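Local structure of arginine decarboxylase (3NZP) at residues G273-E278 and I319-F324; T239-L244 and S287-L292; V325-A330 and V516-E521; K57-I62 and Y104-E109. The protein probably catalyses the pyridoxal-phosphate-dependent decarboxylation of arginine to agmatine, a step on the biosynthetic route to spermidine. All blocks are in the same frame, centred on the assembly; numbering follows the deposited sequence.

Interaction 1. Residues G273-E278 and I319-F324. With PLP (pyridoxal-5'-phosphate), chain E.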
loop_
_atom_site.group_PDB
_atom_site.type_symbol
_atom_site.label_atom_id
_atom_site.label_comp_id
_atom_site.label_asym_id
_atom_site.label_seq_id
_atom_site.Cartn_x
_atom_site.Cartn_y
_atom_site.Cartn_z
ATOM N N GLY B 273 -9.282 -12.268 15.406
ATOM C CA GLY B 273 -7.919 -11.809 15.607
ATOM C C GLY B 273 -7.864 -10.689 16.613
ATOM O O GLY B 273 -8.808 -10.495 17.386
ATOM N N GLY B 274 -6.761 -9.950 16.614
ATOM C CA GLY B 274 -6.639 -8.834 17.544
ATOM C C GLY B 274 -5.476 -8.899 18.512
ATOM O O GLY B 274 -5.016 -7.865 18.990
ATOM N N LEU B 275 -5.022 -10.111 18.819
ATOM C CA LEU B 275 -3.897 -10.304 19.719
ATOM C C LEU B 275 -2.804 -9.422 19.141
ATOM O O LEU B 275 -2.370 -9.636 18.003
ATOM C CB LEU B 275 -3.453 -11.758 19.681
ATOM C CG LEU B 275 -2.835 -12.322 20.955
ATOM C CD1 LEU B 275 -2.104 -13.612 20.608
ATOM C CD2 LEU B 275 -1.882 -11.310 21.571
ATOM N N ALA B 276 -2.368 -8.428 19.912
ATOM C CA ALA B 276 -1.344 -7.499 19.442
ATOM C C ALA B 276 0.070 -8.060 19.495
ATOM O O ALA B 276 0.360 -9.012 20.220
ATOM C CB ALA B 276 -1.430 -6.203 20.227
ATOM N N VAL B 277 0.956 -7.462 18.707
ATOM C CA VAL B 277 2.358 -7.877 18.674
ATOM C C VAL B 277 3.216 -6.730 19.205
ATOM O O VAL B 277 2.903 -5.566 18.967
ATOM C CB VAL B 277 2.799 -8.220 17.224
ATOM C CG1 VAL B 277 4.314 -8.251 17.119
ATOM C CG2 VAL B 277 2.226 -9.569 16.818
ATOM N N GLU B 278 4.283 -7.047 19.931
ATOM C CA GLU B 278 5.144 -5.989 20.442
ATOM C C GLU B 278 6.163 -5.551 19.387
ATOM O O GLU B 278 7.085 -6.299 19.066
ATOM C CB GLU B 278 5.886 -6.447 21.692
ATOM C CG GLU B 278 6.670 -5.313 22.325
ATOM C CD GLU B 278 5.770 -4.127 22.644
ATOM O OE1 GLU B 278 4.844 -4.292 23.477
ATOM O OE2 GLU B 278 5.976 -3.043 22.052
ATOM N N ILE B 319 -9.498 -18.852 18.532
ATOM C CA ILE B 319 -8.888 -17.557 18.222
ATOM C C ILE B 319 -8.287 -17.599 16.819
ATOM O O ILE B 319 -7.804 -18.642 16.375
ATOM C CB ILE B 319 -7.765 -17.167 19.198
ATOM C CG1 ILE B 319 -6.601 -18.128 19.064
ATOM C CG2 ILE B 319 -8.248 -17.197 20.622
ATOM C CD1 ILE B 319 -5.394 -17.673 19.800
ATOM N N GLU B 320 -8.336 -16.476 16.108
ATOM C CA GLU B 320 -7.783 -16.412 14.756
ATOM C C GLU B 320 -6.680 -15.344 14.697
ATOM O O GLU B 320 -6.679 -14.471 13.833
ATOM C CB GLU B 320 -8.889 -16.106 13.736
ATOM C CG GLU B 320 -10.118 -17.009 13.848
ATOM C CD GLU B 320 -11.201 -16.704 12.800
ATOM O OE1 GLU B 320 -11.349 -15.528 12.408
ATOM O OE2 GLU B 320 -11.917 -17.645 12.380
ATOM N N SER B 321 -5.743 -15.435 15.636
ATOM C CA SER B 321 -4.628 -14.510 15.725
ATOM C C SER B 321 -3.586 -14.887 14.697
ATOM O O SER B 321 -2.885 -15.891 14.848
ATOM C CB SER B 321 -4.009 -14.581 17.113
ATOM O OG SER B 321 -5.014 -14.437 18.099
ATOM N N GLY B 322 -3.487 -14.092 13.642
ATOM C CA GLY B 322 -2.511 -14.378 12.615
ATOM C C GLY B 322 -1.258 -13.549 12.801
ATOM O O GLY B 322 -0.144 -14.069 12.789
ATOM N N ARG B 323 -1.431 -12.247 12.983
ATOM C CA ARG B 323 -0.288 -11.369 13.153
ATOM C C ARG B 323 0.685 -11.911 14.199
ATOM O O ARG B 323 1.889 -11.976 13.966
ATOM C CB ARG B 323 -0.757 -9.979 13.560
ATOM C CG ARG B 323 0.365 -8.985 13.724
ATOM C CD ARG B 323 -0.154 -7.742 14.398
ATOM N NE ARG B 323 -1.059 -6.967 13.555
ATOM C CZ ARG B 323 -0.651 -6.105 12.631
ATOM N NH1 ARG B 323 -1.533 -5.442 11.906
ATOM N NH2 ARG B 323 0.643 -5.904 12.429
ATOM N N PHE B 324 0.156 -12.320 15.343
ATOM C CA PHE B 324 0.969 -12.832 16.434
ATOM C C PHE B 324 1.876 -13.993 16.042
ATOM O O PHE B 324 3.085 -13.994 16.331
ATOM C CB PHE B 324 0.060 -13.269 17.576
ATOM C CG PHE B 324 0.794 -13.638 18.811
ATOM C CD1 PHE B 324 1.145 -12.667 19.738
ATOM C CD2 PHE B 324 1.172 -14.958 19.036
ATOM C CE1 PHE B 324 1.869 -12.997 20.878
ATOM C CE2 PHE B 324 1.895 -15.304 20.167
ATOM C CZ PHE B 324 2.248 -14.320 21.094
HETATM N N1 PLP E . -10.111 -12.980 11.820
HETATM C C2 PLP E . -10.804 -12.430 10.817
HETATM C C2A PLP E . -12.243 -12.823 10.621
HETATM C C3 PLP E . -10.175 -11.503 9.934
HETATM O O3 PLP E . -10.879 -10.941 8.898
HETATM C C4 PLP E . -8.779 -11.150 10.179
HETATM C C4A PLP E . -8.074 -10.187 9.309
HETATM C C5 PLP E . -8.100 -11.791 11.286
HETATM C C6 PLP E . -8.822 -12.692 12.081
HETATM C C5A PLP E . -6.630 -11.496 11.614
HETATM O O4P PLP E . -6.508 -10.614 12.745
HETATM P P PLP E . -4.930 -10.371 13.032
HETATM O O1P PLP E . -4.790 -9.712 14.344
HETATM O O2P PLP E . -4.124 -11.753 13.061
HETATM O O3P PLP E . -4.311 -9.419 11.906
#
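Leu275 reaches across to Phe324 and lays its CD1 methyl over one face of the phenyl ring, 3.7 Å from the ring centroid and displaced toward the rim at CG and CD1. Chi1 (-150°) sets the leucine CG anti to the backbone N, and chi2 (-164°) then directs CD1 over the ring, while its CB rests on Ser321 OG at 3.5 Å. The ring edge meets Ala276 O in its plane. Beside it Val277 CG2 packs on Phe324 CA at 3.5 Å and on Arg323 CG, so apolar branches line the join between the two segments.

The segments follow on from neighbouring strands of the eight-stranded TIM barrel, 268-272 and 316-319, and together they cradle the phosphate of pyridoxal phosphate. Gly274 N donates to O1P at 3.0 Å. O2P takes two backbone bonds, from Gly322 N and from Arg323 N (2.7 Å), where the chain enters the short helix 323-326, whose N-H groups may help to offset the phosphate charge. Glycine suits two of these places: at Gly273 a CB would collide with O4P, and the positive phi of Gly274 (121°) would jam one against the preceding carbonyl.

At the other end of the cofactor Glu320 OE1 lies 2.9 Å from the pyridine N1. Its OE2 is held by Asn270 and Thr130, and the guanidinium of Arg323 is tied to Ser236 and Tyr279.

Interaction 2. Residues T239-L244 and S287-L292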
loop_
_atom_site.group_PDB
_atom_site.type_symbol
_atom_site.label_atom_id
_atom_site.label_comp_id
_atom_site.label_asym_id
_atom_site.label_seq_id
_atom_site.Cartn_x
_atom_site.Cartn_y
_atom_site.Cartn_z
ATOM N N THR B 239 -4.229 -2.746 20.676
ATOM C CA THR B 239 -3.295 -2.358 21.732
ATOM C C THR B 239 -3.846 -2.398 23.164
ATOM O O THR B 239 -3.098 -2.623 24.117
ATOM C CB THR B 239 -2.771 -0.946 21.476
ATOM O OG1 THR B 239 -3.884 -0.048 21.353
ATOM C CG2 THR B 239 -1.948 -0.907 20.209
ATOM N N GLU B 240 -5.147 -2.170 23.314
ATOM C CA GLU B 240 -5.787 -2.165 24.633
ATOM C C GLU B 240 -6.492 -3.484 24.922
ATOM O O GLU B 240 -7.121 -4.062 24.037
ATOM C CB GLU B 240 -6.817 -1.034 24.708
ATOM C CG GLU B 240 -6.270 0.338 24.368
ATOM C CD GLU B 240 -5.192 0.766 25.342
ATOM O OE1 GLU B 240 -4.098 1.164 24.879
ATOM O OE2 GLU B 240 -5.437 0.699 26.571
ATOM N N ILE B 241 -6.413 -3.947 26.166
ATOM C CA ILE B 241 -7.046 -5.210 26.552
ATOM C C ILE B 241 -8.519 -5.045 26.919
ATOM O O ILE B 241 -9.293 -5.999 26.882
ATOM C CB ILE B 241 -6.328 -5.850 27.754
ATOM C CG1 ILE B 241 -6.936 -7.218 28.071
ATOM C CG2 ILE B 241 -6.449 -4.945 28.960
ATOM C CD1 ILE B 241 -6.715 -8.259 26.995
ATOM N N HIS B 242 -8.909 -3.830 27.266
ATOM C CA HIS B 242 -10.288 -3.568 27.653
ATOM C C HIS B 242 -11.298 -3.879 26.559
ATOM O O HIS B 242 -12.275 -4.598 26.777
ATOM C CB HIS B 242 -10.426 -2.110 28.068
ATOM C CG HIS B 242 -11.817 -1.722 28.446
ATOM N ND1 HIS B 242 -12.432 -2.170 29.597
ATOM C CD2 HIS B 242 -12.721 -0.934 27.818
ATOM C CE1 HIS B 242 -13.653 -1.670 29.661
ATOM N NE2 HIS B 242 -13.853 -0.918 28.594
ATOM N N PRO B 243 -11.088 -3.319 25.364
ATOM C CA PRO B 243 -12.037 -3.595 24.289
ATOM C C PRO B 243 -12.274 -5.100 24.079
ATOM O O PRO B 243 -13.383 -5.525 23.768
ATOM C CB PRO B 243 -11.398 -2.898 23.084
ATOM C CG PRO B 243 -9.936 -2.862 23.423
ATOM C CD PRO B 243 -9.952 -2.518 24.872
ATOM N N LEU B 244 -11.238 -5.907 24.265
ATOM C CA LEU B 244 -11.382 -7.345 24.093
ATOM C C LEU B 244 -12.304 -7.912 25.169
ATOM O O LEU B 244 -13.150 -8.741 24.877
ATOM C CB LEU B 244 -10.016 -8.022 24.175
ATOM C CG LEU B 244 -8.987 -7.383 23.235
ATOM C CD1 LEU B 244 -7.584 -7.823 23.607
ATOM C CD2 LEU B 244 -9.310 -7.749 21.788
ATOM N N SER B 287 3.893 -1.424 22.613
ATOM C CA SER B 287 2.868 -1.391 21.570
ATOM C C SER B 287 1.517 -1.775 22.154
ATOM O O SER B 287 0.494 -1.158 21.856
ATOM C CB SER B 287 3.204 -2.356 20.428
ATOM O OG SER B 287 4.243 -1.862 19.610
ATOM N N ARG B 288 1.512 -2.821 22.969
ATOM C CA ARG B 288 0.282 -3.266 23.598
ATOM C C ARG B 288 0.462 -3.154 25.092
ATOM O O ARG B 288 1.561 -3.344 25.593
ATOM C CB ARG B 288 -0.038 -4.716 23.232
ATOM C CG ARG B 288 1.062 -5.715 23.499
ATOM C CD ARG B 288 0.482 -7.117 23.361
ATOM N NE ARG B 288 1.462 -8.167 23.063
ATOM C CZ ARG B 288 2.507 -8.476 23.826
ATOM N NH1 ARG B 288 2.737 -7.811 24.951
ATOM N NH2 ARG B 288 3.308 -9.470 23.472
ATOM N N ASN B 289 -0.620 -2.848 25.801
ATOM C CA ASN B 289 -0.557 -2.705 27.249
ATOM C C ASN B 289 -0.891 -3.982 27.972
ATOM O O ASN B 289 -1.210 -3.974 29.149
ATOM C CB ASN B 289 -1.524 -1.636 27.730
ATOM C CG ASN B 289 -2.989 -2.069 27.606
ATOM O OD1 ASN B 289 -3.422 -3.064 28.199
ATOM N ND2 ASN B 289 -3.754 -1.316 26.828
ATOM N N TYR B 290 -0.820 -5.098 27.303
ATOM C CA TYR B 290 -1.203 -6.350 28.034
ATOM C C TYR B 290 -0.311 -7.554 27.658
ATOM O O TYR B 290 0.395 -7.490 26.631
ATOM C CB TYR B 290 -2.668 -6.726 27.797
ATOM C CG TYR B 290 -2.976 -6.985 26.343
ATOM C CD1 TYR B 290 -2.893 -8.254 25.802
ATOM C CD2 TYR B 290 -3.352 -5.968 25.511
ATOM C CE1 TYR B 290 -3.200 -8.505 24.420
ATOM C CE2 TYR B 290 -3.662 -6.163 24.151
ATOM C CZ TYR B 290 -3.584 -7.426 23.601
ATOM O OH TYR B 290 -3.883 -7.604 22.290
ATOM N N THR B 291 -0.317 -8.671 28.382
ATOM C CA THR B 291 0.540 -9.829 27.994
ATOM C C THR B 291 -0.291 -10.957 27.371
ATOM O O THR B 291 -1.515 -10.962 27.476
ATOM C CB THR B 291 1.282 -10.407 29.213
ATOM O OG1 THR B 291 0.367 -11.144 30.029
ATOM C CG2 THR B 291 1.898 -9.293 30.034
ATOM N N LEU B 292 0.368 -11.915 26.731
ATOM C CA LEU B 292 -0.366 -13.016 26.118
ATOM C C LEU B 292 -1.149 -13.756 27.202
ATOM O O LEU B 292 -2.338 -14.043 27.039
ATOM C CB LEU B 292 0.590 -13.994 25.427
ATOM C CG LEU B 292 0.012 -14.831 24.278
ATOM C CD1 LEU B 292 0.927 -16.017 24.027
ATOM C CD2 LEU B 292 -1.382 -15.323 24.606
#
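Thr239 O receives the backbone N-H of Asn289 at 3.0 Å, an almost straight bond (170° at the hydrogen) arriving nearly along the C=O axis. The same oxygen lies at the edge of the Tyr290 ring, 3.6 Å from CE2, and Arg288 CA adds a CA-H...O contact at 3.5 Å. One carbonyl thus meets three consecutive residues of the facing loop.

Tyr290 is the broad, buried surface of the contact. Its chi1 of 61° sets CG beside Ile241 CB (3.8 Å), and its ring is sandwiched: Ile241 CD1 lies over one face, 4.1 Å from the centroid, and Arg288 CD over the centre of the opposite one. Aliphatic carbons suit both faces, even from a residue as polar as arginine, whose NE bonds to Ala276 O. The Leu244 side chain crosses that of Tyr290 at about a right angle, its CD1 4.0 Å from CZ. The phenol oxygen, otherwise awkward to bury, is hydrogen-bonded to Ile238 O and Ala276 N.

Toward the solvent, the Glu240 carboxylate lies close to Asn289 ND2, but the angle is poor for a hydrogen bond, the carboxylate and amide planes being 53° apart.

The contact joins two loops of the barrel domain where each runs into a helix: 239-244 enters helix 242-260, while the 287-292 loop leads through the N-cap Thr291 into helix 292-309, whose Tyr295 packs against both Leu244 and Tyr290.

Interaction 3. Residues V325-A330 and V516-E521. With PLP (pyridoxal-5'-phosphate), chain E.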
loop_
_atom_site.group_PDB
_atom_site.type_symbol
_atom_site.label_atom_id
_atom_site.label_comp_id
_atom_site.label_asym_id
_atom_site.label_seq_id
_atom_site.Cartn_x
_atom_site.Cartn_y
_atom_site.Cartn_z
ATOM N N VAL B 325 1.302 -14.980 15.369
ATOM C CA VAL B 325 2.054 -16.164 14.975
ATOM C C VAL B 325 2.949 -15.970 13.749
ATOM O O VAL B 325 3.957 -16.667 13.583
ATOM C CB VAL B 325 1.070 -17.351 14.758
ATOM C CG1 VAL B 325 0.239 -17.128 13.530
ATOM C CG2 VAL B 325 1.823 -18.642 14.676
ATOM N N ALA B 326 2.622 -14.994 12.913
ATOM C CA ALA B 326 3.420 -14.783 11.714
ATOM C C ALA B 326 4.450 -13.648 11.740
ATOM O O ALA B 326 5.427 -13.675 10.995
ATOM C CB ALA B 326 2.499 -14.617 10.529
ATOM N N ALA B 327 4.254 -12.672 12.614
ATOM C CA ALA B 327 5.149 -11.529 12.682
ATOM C C ALA B 327 6.671 -11.762 12.706
ATOM O O ALA B 327 7.356 -11.371 11.773
ATOM C CB ALA B 327 4.748 -10.651 13.851
ATOM N N ASN B 328 7.202 -12.389 13.752
ATOM C CA ASN B 328 8.652 -12.593 13.879
ATOM C C ASN B 328 9.334 -13.639 13.010
ATOM O O ASN B 328 10.557 -13.713 12.986
ATOM C CB ASN B 328 9.019 -12.927 15.335
ATOM C CG ASN B 328 8.638 -14.356 15.727
ATOM O OD1 ASN B 328 9.116 -14.889 16.730
ATOM N ND2 ASN B 328 7.766 -14.975 14.937
ATOM N N HIS B 329 8.574 -14.458 12.305
ATOM C CA HIS B 329 9.205 -15.503 11.516
ATOM C C HIS B 329 10.118 -15.001 10.399
ATOM O O HIS B 329 11.032 -15.714 9.976
ATOM C CB HIS B 329 8.147 -16.431 10.930
ATOM C CG HIS B 329 7.734 -16.079 9.535
ATOM N ND1 HIS B 329 6.692 -15.221 9.253
ATOM C CD2 HIS B 329 8.238 -16.465 8.338
ATOM C CE1 HIS B 329 6.571 -15.095 7.943
ATOM N NE2 HIS B 329 7.498 -15.838 7.364
ATOM N N ALA B 330 9.884 -13.778 9.927
ATOM C CA ALA B 330 10.658 -13.211 8.825
ATOM C C ALA B 330 11.482 -11.977 9.140
ATOM O O ALA B 330 11.015 -11.032 9.785
ATOM C CB ALA B 330 9.727 -12.898 7.677
ATOM N N VAL B 516 8.607 -8.415 10.374
ATOM C CA VAL B 516 8.060 -8.024 9.096
ATOM C C VAL B 516 7.361 -9.197 8.393
ATOM O O VAL B 516 7.005 -9.116 7.220
ATOM C CB VAL B 516 9.203 -7.455 8.255
ATOM C CG1 VAL B 516 10.107 -8.578 7.777
ATOM C CG2 VAL B 516 8.653 -6.628 7.147
ATOM N N GLY B 517 7.133 -10.274 9.138
ATOM C CA GLY B 517 6.500 -11.448 8.567
ATOM C C GLY B 517 4.981 -11.425 8.478
ATOM O O GLY B 517 4.359 -12.416 8.101
ATOM N N ALA B 518 4.358 -10.307 8.812
ATOM C CA ALA B 518 2.912 -10.257 8.735
ATOM C C ALA B 518 2.413 -9.033 7.964
ATOM O O ALA B 518 2.861 -7.904 8.193
ATOM C CB ALA B 518 2.327 -10.274 10.123
ATOM N N TYR B 519 1.500 -9.266 7.027
ATOM C CA TYR B 519 0.946 -8.179 6.249
ATOM C C TYR B 519 1.909 -7.376 5.348
ATOM O O TYR B 519 1.457 -6.563 4.555
ATOM C CB TYR B 519 0.234 -7.219 7.194
ATOM C CG TYR B 519 -1.017 -7.795 7.786
ATOM C CD1 TYR B 519 -2.033 -8.268 6.958
ATOM C CD2 TYR B 519 -1.220 -7.817 9.172
ATOM C CE1 TYR B 519 -3.224 -8.737 7.485
ATOM C CE2 TYR B 519 -2.412 -8.285 9.715
ATOM C CZ TYR B 519 -3.412 -8.738 8.861
ATOM O OH TYR B 519 -4.628 -9.144 9.348
ATOM N N GLN B 520 3.217 -7.580 5.435
ATOM C CA GLN B 520 4.104 -6.788 4.588
ATOM C C GLN B 520 4.249 -7.290 3.182
ATOM O O GLN B 520 4.165 -6.525 2.227
ATOM C CB GLN B 520 5.481 -6.701 5.203
ATOM C CG GLN B 520 5.393 -6.162 6.578
ATOM C CD GLN B 520 4.631 -4.868 6.585
ATOM O OE1 GLN B 520 5.114 -3.858 6.082
ATOM N NE2 GLN B 520 3.412 -4.893 7.143
ATOM N N GLU B 521 4.478 -8.582 3.046
ATOM C CA GLU B 521 4.647 -9.140 1.727
ATOM C C GLU B 521 3.358 -9.038 0.931
ATOM O O GLU B 521 3.398 -8.711 -0.258
ATOM C CB GLU B 521 5.088 -10.588 1.839
ATOM C CG GLU B 521 6.192 -10.809 2.846
ATOM C CD GLU B 521 6.661 -12.228 2.835
ATOM O OE1 GLU B 521 7.155 -12.667 1.776
ATOM O OE2 GLU B 521 6.524 -12.910 3.872
HETATM N N1 PLP E . -10.111 -12.980 11.820
HETATM C C2 PLP E . -10.804 -12.430 10.817
HETATM C C2A PLP E . -12.243 -12.823 10.621
HETATM C C3 PLP E . -10.175 -11.503 9.934
HETATM O O3 PLP E . -10.879 -10.941 8.898
HETATM C C4 PLP E . -8.779 -11.150 10.179
HETATM C C4A PLP E . -8.074 -10.187 9.309
HETATM C C5 PLP E . -8.100 -11.791 11.286
HETATM C C6 PLP E . -8.822 -12.692 12.081
HETATM C C5A PLP E . -6.630 -11.496 11.614
HETATM O O4P PLP E . -6.508 -10.614 12.745
HETATM P P PLP E . -4.930 -10.371 13.032
HETATM O O1P PLP E . -4.790 -9.712 14.344
HETATM O O2P PLP E . -4.124 -11.753 13.061
HETATM O O3P PLP E . -4.311 -9.419 11.906
#
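His329 and Ala330 close around Gly517, and the imidazole can be followed outward from its backbone. Its CB carries the ring over the adjacent methyl, Ala330 CB, which lies beneath the ring centre. ND1 then donates to Ala326 O at 2.7 Å, in the ring plane and on a carbonyl lone pair. CE1 approaches Gly517 O edge-on at 3.5 Å, and at the tip NE2 is hydrogen-bonded to Arg50 NH1 on strand 47-50.

Gly517 N donates to Ala327 O (2.9 Å), again on a lone pair. Glycine suits the close approach of the two backbones; a CB would point toward Ala326 O, Ala327 O and His329 ND1. Alanines suit the surroundings likewise: Ala330 CB lies 3.6 Å from Gly517 CA, and Ala518 CB packs on the backbone of Ala327.

The 516-521 loop, which follows the barrel in sequence, is thereby fastened to the 325-330 segment that continues from helix 323-326. From it Tyr519 donates its hydroxyl to O3P of the cofactor phosphate at 2.6 Å. A single backbone bond with close Gly/Ala packing joins the segments, while His329 braces the 325-330 side and so probably helps position the loop carrying this phenol.

Interaction 4. Residues K57-I62 and Y104-E109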
loop_
_atom_site.group_PDB
_atom_site.type_symbol
_atom_site.label_atom_id
_atom_site.label_comp_id
_atom_site.label_asym_id
_atom_site.label_seq_id
_atom_site.Cartn_x
_atom_site.Cartn_y
_atom_site.Cartn_z
ATOM N N LYS B 57 7.873 -21.853 17.721
ATOM C CA LYS B 57 7.871 -21.198 19.012
ATOM C C LYS B 57 6.554 -20.475 19.226
ATOM O O LYS B 57 5.925 -20.600 20.272
ATOM C CB LYS B 57 8.995 -20.183 19.087
ATOM C CG LYS B 57 10.183 -20.633 19.879
ATOM C CD LYS B 57 9.944 -20.429 21.355
ATOM C CE LYS B 57 11.271 -20.260 22.086
ATOM N NZ LYS B 57 12.065 -19.076 21.601
ATOM N N GLN B 58 6.126 -19.721 18.226
ATOM C CA GLN B 58 4.887 -18.976 18.352
ATOM C C GLN B 58 3.653 -19.818 18.556
ATOM O O GLN B 58 2.800 -19.474 19.370
ATOM C CB GLN B 58 4.705 -18.074 17.145
ATOM C CG GLN B 58 5.622 -16.886 17.229
ATOM C CD GLN B 58 5.276 -16.012 18.403
ATOM O OE1 GLN B 58 4.252 -15.346 18.393
ATOM N NE2 GLN B 58 6.115 -16.021 19.432
ATOM N N ILE B 59 3.552 -20.911 17.813
ATOM C CA ILE B 59 2.409 -21.799 17.928
ATOM C C ILE B 59 2.346 -22.394 19.322
ATOM O O ILE B 59 1.310 -22.333 19.977
ATOM C CB ILE B 59 2.494 -22.939 16.912
ATOM C CG1 ILE B 59 2.430 -22.376 15.499
ATOM C CG2 ILE B 59 1.353 -23.923 17.130
ATOM C CD1 ILE B 59 2.632 -23.421 14.439
ATOM N N GLU B 60 3.449 -22.974 19.780
ATOM C CA GLU B 60 3.454 -23.568 21.103
ATOM C C GLU B 60 3.360 -22.498 22.170
ATOM O O GLU B 60 3.037 -22.773 23.324
ATOM C CB GLU B 60 4.697 -24.441 21.314
ATOM C CG GLU B 60 5.997 -23.862 20.813
ATOM C CD GLU B 60 7.115 -24.911 20.745
ATOM O OE1 GLU B 60 6.926 -25.955 20.063
ATOM O OE2 GLU B 60 8.185 -24.685 21.366
ATOM N N ASN B 61 3.620 -21.264 21.782
ATOM C CA ASN B 61 3.531 -20.180 22.729
ATOM C C ASN B 61 2.048 -19.830 22.926
ATOM O O ASN B 61 1.616 -19.563 24.039
ATOM C CB ASN B 61 4.342 -19.004 22.206
ATOM C CG ASN B 61 4.508 -17.916 23.231
ATOM O OD1 ASN B 61 4.724 -18.184 24.414
ATOM N ND2 ASN B 61 4.420 -16.667 22.782
ATOM N N ILE B 62 1.267 -19.862 21.850
ATOM C CA ILE B 62 -0.161 -19.574 21.940
ATOM C C ILE B 62 -0.844 -20.705 22.701
ATOM O O ILE B 62 -1.466 -20.475 23.741
ATOM C CB ILE B 62 -0.805 -19.434 20.539
ATOM C CG1 ILE B 62 -0.263 -18.183 19.848
ATOM C CG2 ILE B 62 -2.319 -19.315 20.647
ATOM C CD1 ILE B 62 -0.795 -17.984 18.463
ATOM N N TYR B 104 -0.788 -29.592 16.898
ATOM C CA TYR B 104 -1.656 -28.757 17.720
ATOM C C TYR B 104 -3.056 -28.624 17.136
ATOM O O TYR B 104 -3.926 -27.948 17.705
ATOM C CB TYR B 104 -1.026 -27.380 17.871
ATOM C CG TYR B 104 0.337 -27.420 18.503
ATOM C CD1 TYR B 104 0.492 -27.270 19.881
ATOM C CD2 TYR B 104 1.476 -27.617 17.731
ATOM C CE1 TYR B 104 1.751 -27.311 20.474
ATOM C CE2 TYR B 104 2.740 -27.662 18.316
ATOM C CZ TYR B 104 2.871 -27.503 19.686
ATOM O OH TYR B 104 4.123 -27.488 20.246
ATOM N N ASN B 105 -3.267 -29.283 16.002
ATOM C CA ASN B 105 -4.551 -29.242 15.318
ATOM C C ASN B 105 -4.875 -27.806 14.909
ATOM O O ASN B 105 -6.038 -27.381 14.916
ATOM C CB ASN B 105 -5.649 -29.780 16.215
ATOM C CG ASN B 105 -6.894 -30.120 15.441
ATOM O OD1 ASN B 105 -8.011 -29.839 15.879
ATOM N ND2 ASN B 105 -6.712 -30.733 14.278
ATOM N N TYR B 106 -3.825 -27.069 14.554
ATOM C CA TYR B 106 -3.931 -25.677 14.136
ATOM C C TYR B 106 -4.687 -25.624 12.809
ATOM O O TYR B 106 -4.339 -26.318 11.857
ATOM C CB TYR B 106 -2.522 -25.095 13.983
ATOM C CG TYR B 106 -2.408 -23.614 14.255
ATOM C CD1 TYR B 106 -3.054 -22.688 13.445
ATOM C CD2 TYR B 106 -1.650 -23.139 15.318
ATOM C CE1 TYR B 106 -2.952 -21.323 13.683
ATOM C CE2 TYR B 106 -1.537 -21.772 15.568
ATOM C CZ TYR B 106 -2.192 -20.866 14.746
ATOM O OH TYR B 106 -2.084 -19.503 14.977
ATOM N N GLY B 107 -5.724 -24.797 12.750
ATOM C CA GLY B 107 -6.523 -24.699 11.542
ATOM C C GLY B 107 -6.167 -23.545 10.626
ATOM O O GLY B 107 -5.170 -22.856 10.837
ATOM N N LEU B 108 -6.989 -23.341 9.598
ATOM C CA LEU B 108 -6.773 -22.276 8.628
ATOM C C LEU B 108 -8.057 -21.504 8.394
ATOM O O LEU B 108 -9.156 -22.066 8.413
ATOM C CB LEU B 108 -6.280 -22.845 7.291
ATOM C CG LEU B 108 -4.839 -23.360 7.206
ATOM C CD1 LEU B 108 -4.570 -23.973 5.846
ATOM C CD2 LEU B 108 -3.894 -22.214 7.450
ATOM N N GLU B 109 -7.913 -20.207 8.163
ATOM C CA GLU B 109 -9.059 -19.351 7.919
ATOM C C GLU B 109 -8.919 -18.801 6.507
ATOM O O GLU B 109 -7.818 -18.477 6.072
ATOM C CB GLU B 109 -9.075 -18.223 8.958
ATOM C CG GLU B 109 -10.279 -17.307 8.904
ATOM C CD GLU B 109 -10.122 -16.195 7.892
ATOM O OE1 GLU B 109 -11.142 -15.559 7.556
ATOM O OE2 GLU B 109 -8.983 -15.943 7.428
#
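The Tyr104 ring carries Ile59 CG2 over one face, 4.1 Å from its centroid and shifted toward the rim at CD2. The same methyl meets the Tyr106 ring differently, at the edge and near its plane, 3.6 Å from CD2. One branch of a single isoleucine therefore serves two aromatic rings, a place suited to a beta-branched residue: CG2, anti to the backbone N, reaches both while CG1 lies near Tyr106 CE2.

In the TIM barrel these residues join helix 52-72, outside the barrel, to the turn leading into strand 107-110, the second of its eight parallel strands. Ile59 also packs on Leu97 and Leu100 of helix 91-100.

At the outer margin the aliphatic CB and CG of Glu60 pack beside the phenol, CB 3.3 Å from Tyr104 OH, while its carboxylate, turned 55° from the ring plane, suits this partly exposed side. Deeper in, Ile62 CD1 approaches Tyr106 OH at 4.0 Å, the two side chains crossing at about a right angle, and Tyr106 itself packs on Ala81 and Tyr83 of strand 79-84.

Interactions 1 and 3 share helix 323-326 and bring two distant parts of the chain to the cofactor phosphate: barrel loops supply backbone N-H groups, and the later loop supplies a tyrosine hydroxyl. Their centres lie 11 Å apart, with Arg323 NH1 3.6 Å from Tyr519 CD2. Interaction 2 backs the glycine loop of interaction 1, where Ser287 N approaches Glu278 OE2 at 2.7 Å, and its Tyr290 side chain stands about 8 Å from the cofactor. Interaction 4 touches both 1 and 3: Ile62 CG1 lies 3.6 Å from Phe324 CE2 of interaction 1, and Tyr106 OH 3.6 Å from Val325 CG1 of interaction 3. Interactions 2 and 3 do not touch, their nearest atoms being about 9 Å apart.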